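Local coordinates for pyridoxal kinase (Entamoeba histolytica, PDB 4S1H), which probably phosphorylates pyridoxal at the expense of ATP, giving pyridoxal 5'-phosphate, and binds ADP and magnesium, at residues L26-I31 against P265-T270; K4-S9 against Q32-L37. One frame throughout, in Å; residues are numbered along the deposited sequence.

Contact 1. Residues L26-I31 against P265-T270; sequences LDSFQI and PYLKGT
Lys268 sets its CG over one face of the Phe29 ring. This atom sits 3.7 Å from the ring centroid and 9° off the ring normal, a CH-pi contact over the centre. The two side chains slide past each other in opposite directions. The Lys268 chain bends at chi3 (58°) and again at chi4 (42°). The second bend brings NZ back to 3.9 Å from Phe29 CD2. Leu267 O approaches the same ring obliquely, 3.5 Å from Phe29 CZ. Phe29 is buried; Trp227 meets its ring edge-to-face, and Ser226 of helix 216-229 touches it. Beside it, Ser28 OG rests against Leu267, 3.7 Å from CB and equally far from CD1. Buried Leu267 packs on Ile248 of helix 234-250, completing the tight part.

The solvent side is looser. Further along the exposed Lys268 chain, CD lies 3.7 Å from Ser28 O. No hydrogen bond joins the two segments, and the buried surface is modest at 232 Å². Nearby, Pro265 packs on Gln30 of the second subunit.

Tyr266 to Gly269 form a type I beta turn, closed by Gly269 N to Tyr266 O at 3.1 Å. Helix 18-28 ends in a Schellman motif: Gln30 has positive phi, Ile31 N bonds back to Leu26 O, and Gln30 N to Asp27 O at 2.9 Å. This helix end, in the first beta-alpha-beta unit of the ribokinase-like fold, meets the turn of the late loop.

Contact 2. Residues K4-S9 against Q32-L37; sequences KVLTIS and QSIFVL
Gln32 O takes two backbone N-H groups, from Lys4, just before strand 5-9, and from Val5, its first residue. Lys4 N donates at 2.9 Å, tilted 31° from the carbonyl plane, while the bond from Val5 N is weak at 3.4 Å. Next, Ile34 N gives a nearly straight bond to Val5 O, 2.8 Å long at 172°. Thr7 N then donates to Ile34 O, Val36 N to Thr7 O, and Ser9 N to Val36 O. This alternation is that of parallel strands. Strands 5-9 and 33-41 with helix 18-28 form a beta-alpha-beta unit, a building block of the ribokinase-like fold.

On one face of the sheet Leu6 CD1 touches Ile34 CG2 at 3.6 Å and Val36 CG2 at 3.8 Å. Leu6 and Ile34 cross obliquely, whereas Ile8 and Val36 lie side by side. Helix 57-69 packs on Ile34, Val36 and Ile8 here.

On the other face Thr7 CG2 comes obliquely to Phe35 CD2, at 3.3 Å. With OG1 anti to the backbone N (chi1 168°), CG2 lies between N and the carbonyl carbon. Thr7 OG1 is hydrogen-bonded to Asn19 and Tyr222. Ser33 OG, bonded to Ile31 O, lies 3.4 Å from Val5 CB.

In the fold
From the N terminus the chain runs through strand 5-9, then helix 18-28, and returns as strand 33-41. Contact 2 closes this short loop by setting the two strands side by side in the mixed sheet. Contact 1 starts at the end of the intervening helix and closes a far longer loop, reaching the segment between helix 234-250 and strand 277-278. The segments alternate along the chain, so the contacts cross. They also touch: Leu26 CD1 packs on Ser33 OG, and Ile31 CG2 on Val5 CG2. Contact 1 thus ties the first beta-alpha-beta unit to the C-terminal part of the chain. Both contacts also touch the second subunit.

Contact 1. Residues L26-I31 against P265-T270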
ATOM      1  N   LEU A  26      -2.213  -2.062   8.735  1.00 14.81           N
ATOM      2  CA  LEU A  26      -2.609  -3.484   8.671  1.00 13.87           C
ATOM      3  C   LEU A  26      -1.416  -4.381   8.343  1.00 15.90           C
ATOM      4  O   LEU A  26      -1.276  -5.458   8.946  1.00 18.71           O
ATOM      5  CB  LEU A  26      -3.755  -3.695   7.690  1.00 15.86           C
ATOM      6  CG  LEU A  26      -5.103  -3.117   8.119  1.00 14.53           C
ATOM      7  CD1 LEU A  26      -6.099  -3.034   6.975  1.00 15.01           C
ATOM      8  CD2 LEU A  26      -5.710  -3.892   9.282  1.00 19.42           C
ATOM      9  N   ASP A  27      -0.537  -3.938   7.459  1.00 16.35           N
ATOM     10  CA  ASP A  27       0.723  -4.704   7.228  1.00 16.78           C
ATOM     11  C   ASP A  27       1.544  -4.838   8.543  1.00 19.68           C
ATOM     12  O   ASP A  27       2.019  -5.931   8.885  1.00 18.93           O
ATOM     13  CB  ASP A  27       1.626  -4.100   6.108  1.00 16.84           C
ATOM     14  CG  ASP A  27       0.992  -4.142   4.675  1.00 21.52           C
ATOM     15  OD1 ASP A  27      -0.049  -4.808   4.430  1.00 21.02           O
ATOM     16  OD2 ASP A  27       1.549  -3.455   3.760  1.00 21.75           O
ATOM     17  N   SER A  28       1.688  -3.755   9.309  1.00 17.99           N
ATOM     18  CA  SER A  28       2.476  -3.793  10.532  1.00 17.56           C
ATOM     19  C   SER A  28       1.853  -4.692  11.621  1.00 18.50           C
ATOM     20  O   SER A  28       2.557  -5.257  12.433  1.00 19.88           O
ATOM     21  CB  SER A  28       2.752  -2.379  11.083  1.00 23.63           C
ATOM     22  OG  SER A  28       2.198  -2.210  12.377  1.00 49.36           O
ATOM     23  N   PHE A  29       0.531  -4.843  11.584  1.00 18.57           N
ATOM     24  CA  PHE A  29      -0.180  -5.762  12.491  1.00 20.62           C
ATOM     25  C   PHE A  29      -0.261  -7.179  11.918  1.00 18.38           C
ATOM     26  O   PHE A  29      -0.808  -8.047  12.562  1.00 20.48           O
ATOM     27  CB  PHE A  29      -1.622  -5.257  12.797  1.00 21.34           C
ATOM     28  CG  PHE A  29      -1.734  -4.260  13.935  1.00 19.33           C
ATOM     29  CD1 PHE A  29      -1.514  -2.915  13.733  1.00 16.86           C
ATOM     30  CD2 PHE A  29      -2.130  -4.676  15.224  1.00 21.37           C
ATOM     31  CE1 PHE A  29      -1.625  -2.008  14.767  1.00 17.76           C
ATOM     32  CE2 PHE A  29      -2.251  -3.766  16.271  1.00 22.28           C
ATOM     33  CZ  PHE A  29      -1.995  -2.423  16.043  1.00 25.21           C
ATOM     34  N   GLN A  30       0.249  -7.380  10.695  1.00 17.47           N
ATOM     35  CA  GLN A  30       0.236  -8.653  10.004  1.00 20.43           C
ATOM     36  C   GLN A  30      -1.181  -9.219   9.846  1.00 17.58           C
ATOM     37  O   GLN A  30      -1.414 -10.419   9.987  1.00 20.42           O
ATOM     38  CB  GLN A  30       1.188  -9.635  10.668  1.00 22.16           C
ATOM     39  CG  GLN A  30       2.636  -9.133  10.640  1.00 23.27           C
ATOM     40  CD  GLN A  30       3.484  -9.918  11.570  1.00 55.65           C
ATOM     41  OE1 GLN A  30       3.500  -9.640  12.757  1.00 33.44           O
ATOM     42  NE2 GLN A  30       4.181 -10.924  11.050  1.00 64.27           N
ATOM     43  N   ILE A  31      -2.073  -8.338   9.449  1.00 15.96           N
ATOM     44  CA  ILE A  31      -3.479  -8.665   9.159  1.00 15.64           C
ATOM     45  C   ILE A  31      -3.599  -8.680   7.621  1.00 16.75           C
ATOM     46  O   ILE A  31      -3.458  -7.647   6.957  1.00 15.55           O
ATOM     47  CB  ILE A  31      -4.440  -7.671   9.830  1.00 16.08           C
ATOM     48  CG1 ILE A  31      -4.317  -7.718  11.383  1.00 18.32           C
ATOM     49  CG2 ILE A  31      -5.859  -7.977   9.372  1.00 16.11           C
ATOM     50  CD1 ILE A  31      -5.006  -6.584  12.117  1.00 19.31           C
ATOM     51  N   PRO A 265       7.260   1.118  14.420  1.00 23.91           N
ATOM     52  CA  PRO A 265       7.544   0.314  15.626  1.00 23.63           C
ATOM     53  C   PRO A 265       6.623   0.547  16.832  1.00 28.46           C
ATOM     54  O   PRO A 265       6.619  -0.276  17.745  1.00 33.66           O
ATOM     55  CB  PRO A 265       8.984   0.722  15.972  1.00 35.04           C
ATOM     56  CG  PRO A 265       9.584   1.067  14.666  1.00 36.38           C
ATOM     57  CD  PRO A 265       8.490   1.752  13.908  1.00 26.15           C
ATOM     58  N   TYR A 266       5.895   1.663  16.832  1.00 23.04           N
ATOM     59  CA  TYR A 266       4.993   2.055  17.922  1.00 23.94           C
ATOM     60  C   TYR A 266       3.529   1.827  17.566  1.00 22.51           C
ATOM     61  O   TYR A 266       2.666   2.094  18.400  1.00 20.84           O
ATOM     62  CB  TYR A 266       5.215   3.533  18.318  1.00 25.93           C
ATOM     63  CG  TYR A 266       6.660   3.834  18.632  1.00 30.96           C
ATOM     64  CD1 TYR A 266       7.229   3.449  19.841  1.00 36.75           C
ATOM     65  CD2 TYR A 266       7.484   4.434  17.689  1.00 30.61           C
ATOM     66  CE1 TYR A 266       8.557   3.697  20.107  1.00 33.95           C
ATOM     67  CE2 TYR A 266       8.814   4.682  17.938  1.00 32.18           C
ATOM     68  CZ  TYR A 266       9.359   4.303  19.142  1.00 28.63           C
ATOM     69  OH  TYR A 266      10.676   4.534  19.416  1.00 36.72           O
ATOM     70  N   LEU A 267       3.233   1.298  16.371  1.00 22.05           N
ATOM     71  CA  LEU A 267       1.850   1.176  15.939  1.00 19.64           C
ATOM     72  C   LEU A 267       1.074   0.130  16.749  1.00 18.32           C
ATOM     73  O   LEU A 267      -0.125   0.326  16.990  1.00 21.53           O
ATOM     74  CB  LEU A 267       1.751   0.874  14.441  1.00 20.25           C
ATOM     75  CG  LEU A 267       2.091   2.015  13.490  1.00 22.11           C
ATOM     76  CD1 LEU A 267       2.036   1.524  12.073  1.00 17.82           C
ATOM     77  CD2 LEU A 267       1.126   3.201  13.630  1.00 25.82           C
ATOM     78  N   LYS A 268       1.774  -0.903  17.207  1.00 19.94           N
ATOM     79  CA  LYS A 268       1.231  -1.962  18.055  1.00 23.23           C
ATOM     80  C   LYS A 268       1.393  -1.668  19.534  1.00 21.47           C
ATOM     81  O   LYS A 268       1.240  -2.558  20.376  1.00 24.06           O
ATOM     82  CB  LYS A 268       1.889  -3.316  17.735  1.00 26.99           C
ATOM     83  CG  LYS A 268       1.505  -3.898  16.385  1.00 37.75           C
ATOM     84  CD  LYS A 268       2.103  -5.287  16.149  1.00 46.38           C
ATOM     85  CE  LYS A 268       1.723  -6.319  17.201  1.00 51.95           C
ATOM     86  NZ  LYS A 268       0.307  -6.368  17.695  1.00 47.22           N
ATOM     87  N   GLY A 269       1.665  -0.403  19.879  1.00 21.76           N
ATOM     88  CA  GLY A 269       1.714   0.041  21.266  1.00 23.10           C
ATOM     89  C   GLY A 269       0.446  -0.253  22.007  1.00 20.96           C
ATOM     90  O   GLY A 269      -0.647  -0.126  21.459  1.00 19.96           O
ATOM     91  N   THR A 270       0.605  -0.645  23.256  1.00 20.65           N
ATOM     92  CA  THR A 270      -0.521  -1.003  24.111  1.00 20.57           C
ATOM     93  C   THR A 270      -0.753   0.018  25.190  1.00 21.09           C
ATOM     94  O   THR A 270      -1.679  -0.164  25.981  1.00 24.16           O
ATOM     95  CB  THR A 270      -0.303  -2.377  24.782  1.00 23.60           C
ATOM     96  OG1 THR A 270       0.911  -2.348  25.534  1.00 27.54           O
ATOM     97  CG2 THR A 270      -0.264  -3.459  23.751  1.00 26.98           C
TER

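Contact 2. Residues K4-S9 against Q32-L37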
ATOM      1  N   LYS A   4      -8.463 -11.461   5.453  1.00 15.75           N
ATOM      2  CA  LYS A   4      -9.395 -11.268   6.571  1.00 17.31           C
ATOM      3  C   LYS A   4     -10.134  -9.940   6.458  1.00 17.23           C
ATOM      4  O   LYS A   4     -11.261  -9.814   7.000  1.00 18.60           O
ATOM      5  CB  LYS A   4      -8.623 -11.368   7.877  1.00 19.83           C
ATOM      6  CG  LYS A   4      -9.500 -11.277   9.122  1.00 35.26           C
ATOM      7  CD  LYS A   4      -8.725 -11.538  10.405  1.00 59.37           C
ATOM      8  CE  LYS A   4      -8.349 -12.999  10.571  1.00 55.96           C
ATOM      9  NZ  LYS A   4      -7.882 -13.248  11.961  1.00 56.49           N
ATOM     10  N   VAL A   5      -9.509  -8.936   5.832  1.00 14.50           N
ATOM     11  CA  VAL A   5     -10.067  -7.604   5.716  1.00 15.47           C
ATOM     12  C   VAL A   5     -10.194  -7.188   4.265  1.00 14.97           C
ATOM     13  O   VAL A   5      -9.312  -7.478   3.465  1.00 13.91           O
ATOM     14  CB  VAL A   5      -9.181  -6.539   6.439  1.00 15.95           C
ATOM     15  CG1 VAL A   5      -9.778  -5.144   6.347  1.00 18.91           C
ATOM     16  CG2 VAL A   5      -8.950  -6.953   7.891  1.00 15.21           C
ATOM     17  N   LEU A   6     -11.269  -6.475   3.949  1.00 13.95           N
ATOM     18  CA  LEU A   6     -11.395  -5.782   2.666  1.00 13.58           C
ATOM     19  C   LEU A   6     -11.574  -4.323   2.979  1.00 17.23           C
ATOM     20  O   LEU A   6     -12.441  -3.963   3.797  1.00 13.53           O
ATOM     21  CB  LEU A   6     -12.575  -6.312   1.869  1.00 16.52           C
ATOM     22  CG  LEU A   6     -13.062  -5.503   0.684  1.00 16.42           C
ATOM     23  CD1 LEU A   6     -11.990  -5.533  -0.410  1.00 22.94           C
ATOM     24  CD2 LEU A   6     -14.382  -6.080   0.195  1.00 17.86           C
ATOM     25  N   THR A   7     -10.726  -3.505   2.373  1.00 13.60           N
ATOM     26  CA  THR A   7     -10.763  -2.066   2.632  1.00 17.39           C
ATOM     27  C   THR A   7     -10.757  -1.302   1.320  1.00 19.72           C
ATOM     28  O   THR A   7      -9.914  -1.520   0.424  1.00 15.37           O
ATOM     29  CB  THR A   7      -9.650  -1.599   3.601  1.00 20.02           C
ATOM     30  OG1 THR A   7      -9.570  -0.167   3.578  1.00 17.42           O
ATOM     31  CG2 THR A   7      -8.330  -2.165   3.241  1.00 21.38           C
ATOM     32  N   ILE A   8     -11.722  -0.421   1.202  1.00 14.58           N
ATOM     33  CA  ILE A   8     -12.014   0.321  -0.010  1.00 13.70           C
ATOM     34  C   ILE A   8     -11.863   1.785   0.311  1.00 18.14           C
ATOM     35  O   ILE A   8     -12.681   2.358   1.064  1.00 14.19           O
ATOM     36  CB  ILE A   8     -13.464   0.005  -0.496  1.00 14.84           C
ATOM     37  CG1 ILE A   8     -13.655  -1.495  -0.755  1.00 15.71           C
ATOM     38  CG2 ILE A   8     -13.834   0.860  -1.695  1.00 16.86           C
ATOM     39  CD1 ILE A   8     -15.092  -1.930  -0.996  1.00 16.63           C
ATOM     40  N   SER A   9     -10.840   2.430  -0.219  1.00 15.16           N
ATOM     41  CA  SER A   9     -10.573   3.822   0.100  1.00 15.33           C
ATOM     42  C   SER A   9      -9.542   4.404  -0.864  1.00 15.35           C
ATOM     43  O   SER A   9      -9.138   3.741  -1.834  1.00 14.13           O
ATOM     44  CB  SER A   9     -10.119   3.983   1.557  1.00 16.50           C
ATOM     45  OG  SER A   9     -10.093   5.358   1.926  1.00 15.54           O
ATOM     46  N   GLN A  32      -3.766  -9.875   7.059  1.00 17.61           N
ATOM     47  CA  GLN A  32      -3.813 -10.009   5.610  1.00 19.08           C
ATOM     48  C   GLN A  32      -5.088  -9.342   5.091  1.00 17.88           C
ATOM     49  O   GLN A  32      -6.198  -9.669   5.538  1.00 19.01           O
ATOM     50  CB  GLN A  32      -3.768 -11.461   5.193  1.00 21.48           C
ATOM     51  CG  GLN A  32      -3.684 -11.582   3.685  1.00 26.71           C
ATOM     52  CD  GLN A  32      -3.378 -12.977   3.200  1.00 27.17           C
ATOM     53  OE1 GLN A  32      -2.488 -13.642   3.728  1.00 32.01           O
ATOM     54  NE2 GLN A  32      -4.100 -13.425   2.177  1.00 33.66           N
ATOM     55  N   SER A  33      -4.919  -8.398   4.162  1.00 15.96           N
ATOM     56  CA  SER A  33      -6.015  -7.524   3.713  1.00 17.48           C
ATOM     57  C   SER A  33      -5.999  -7.297   2.204  1.00 15.23           C
ATOM     58  O   SER A  33      -4.940  -7.381   1.573  1.00 15.64           O
ATOM     59  CB  SER A  33      -5.907  -6.187   4.422  1.00 14.32           C
ATOM     60  OG  SER A  33      -5.873  -6.387   5.830  1.00 18.17           O
ATOM     61  N   ILE A  34      -7.179  -7.046   1.662  1.00 13.87           N
ATOM     62  CA  ILE A  34      -7.375  -6.618   0.301  1.00 13.99           C
ATOM     63  C   ILE A  34      -7.563  -5.099   0.321  1.00 13.76           C
ATOM     64  O   ILE A  34      -8.404  -4.591   1.064  1.00 13.10           O
ATOM     65  CB  ILE A  34      -8.625  -7.284  -0.313  1.00 14.50           C
ATOM     66  CG1 ILE A  34      -8.533  -8.814  -0.262  1.00 16.29           C
ATOM     67  CG2 ILE A  34      -8.850  -6.776  -1.726  1.00 13.94           C
ATOM     68  CD1 ILE A  34      -9.851  -9.505  -0.594  1.00 22.80           C
ATOM     69  N   PHE A  35      -6.806  -4.393  -0.514  1.00 13.30           N
ATOM     70  CA  PHE A  35      -6.864  -2.936  -0.605  1.00 12.99           C
ATOM     71  C   PHE A  35      -7.344  -2.510  -1.991  1.00 13.16           C
ATOM     72  O   PHE A  35      -6.550  -2.442  -2.959  1.00 15.56           O
ATOM     73  CB  PHE A  35      -5.520  -2.287  -0.273  1.00 13.04           C
ATOM     74  CG  PHE A  35      -4.978  -2.655   1.073  1.00 13.35           C
ATOM     75  CD1 PHE A  35      -4.194  -3.805   1.250  1.00 15.85           C
ATOM     76  CD2 PHE A  35      -5.259  -1.868   2.191  1.00 14.34           C
ATOM     77  CE1 PHE A  35      -3.696  -4.139   2.510  1.00 15.54           C
ATOM     78  CE2 PHE A  35      -4.723  -2.202   3.429  1.00 13.44           C
ATOM     79  CZ  PHE A  35      -3.985  -3.346   3.601  1.00 18.13           C
ATOM     80  N   VAL A  36      -8.640  -2.301  -2.127  1.00 13.17           N
ATOM     81  CA  VAL A  36      -9.224  -1.838  -3.349  1.00 13.41           C
ATOM     82  C   VAL A  36      -9.187  -0.314  -3.330  1.00 14.37           C
ATOM     83  O   VAL A  36      -9.669   0.329  -2.415  1.00 14.51           O
ATOM     84  CB  VAL A  36     -10.660  -2.351  -3.561  1.00 13.62           C
ATOM     85  CG1 VAL A  36     -11.242  -1.771  -4.838  1.00 13.97           C
ATOM     86  CG2 VAL A  36     -10.674  -3.868  -3.575  1.00 14.63           C
ATOM     87  N   LEU A  37      -8.612   0.285  -4.335  1.00 14.95           N
ATOM     88  CA  LEU A  37      -8.451   1.754  -4.405  1.00 13.71           C
ATOM     89  C   LEU A  37      -9.644   2.462  -5.045  1.00 14.18           C
ATOM     90  O   LEU A  37     -10.275   1.974  -5.972  1.00 15.12           O
ATOM     91  CB  LEU A  37      -7.168   2.108  -5.178  1.00 14.47           C
ATOM     92  CG  LEU A  37      -5.925   1.302  -4.770  1.00 14.16           C
ATOM     93  CD1 LEU A  37      -4.738   1.831  -5.573  1.00 14.34           C
ATOM     94  CD2 LEU A  37      -5.657   1.305  -3.272  1.00 15.27           C
TER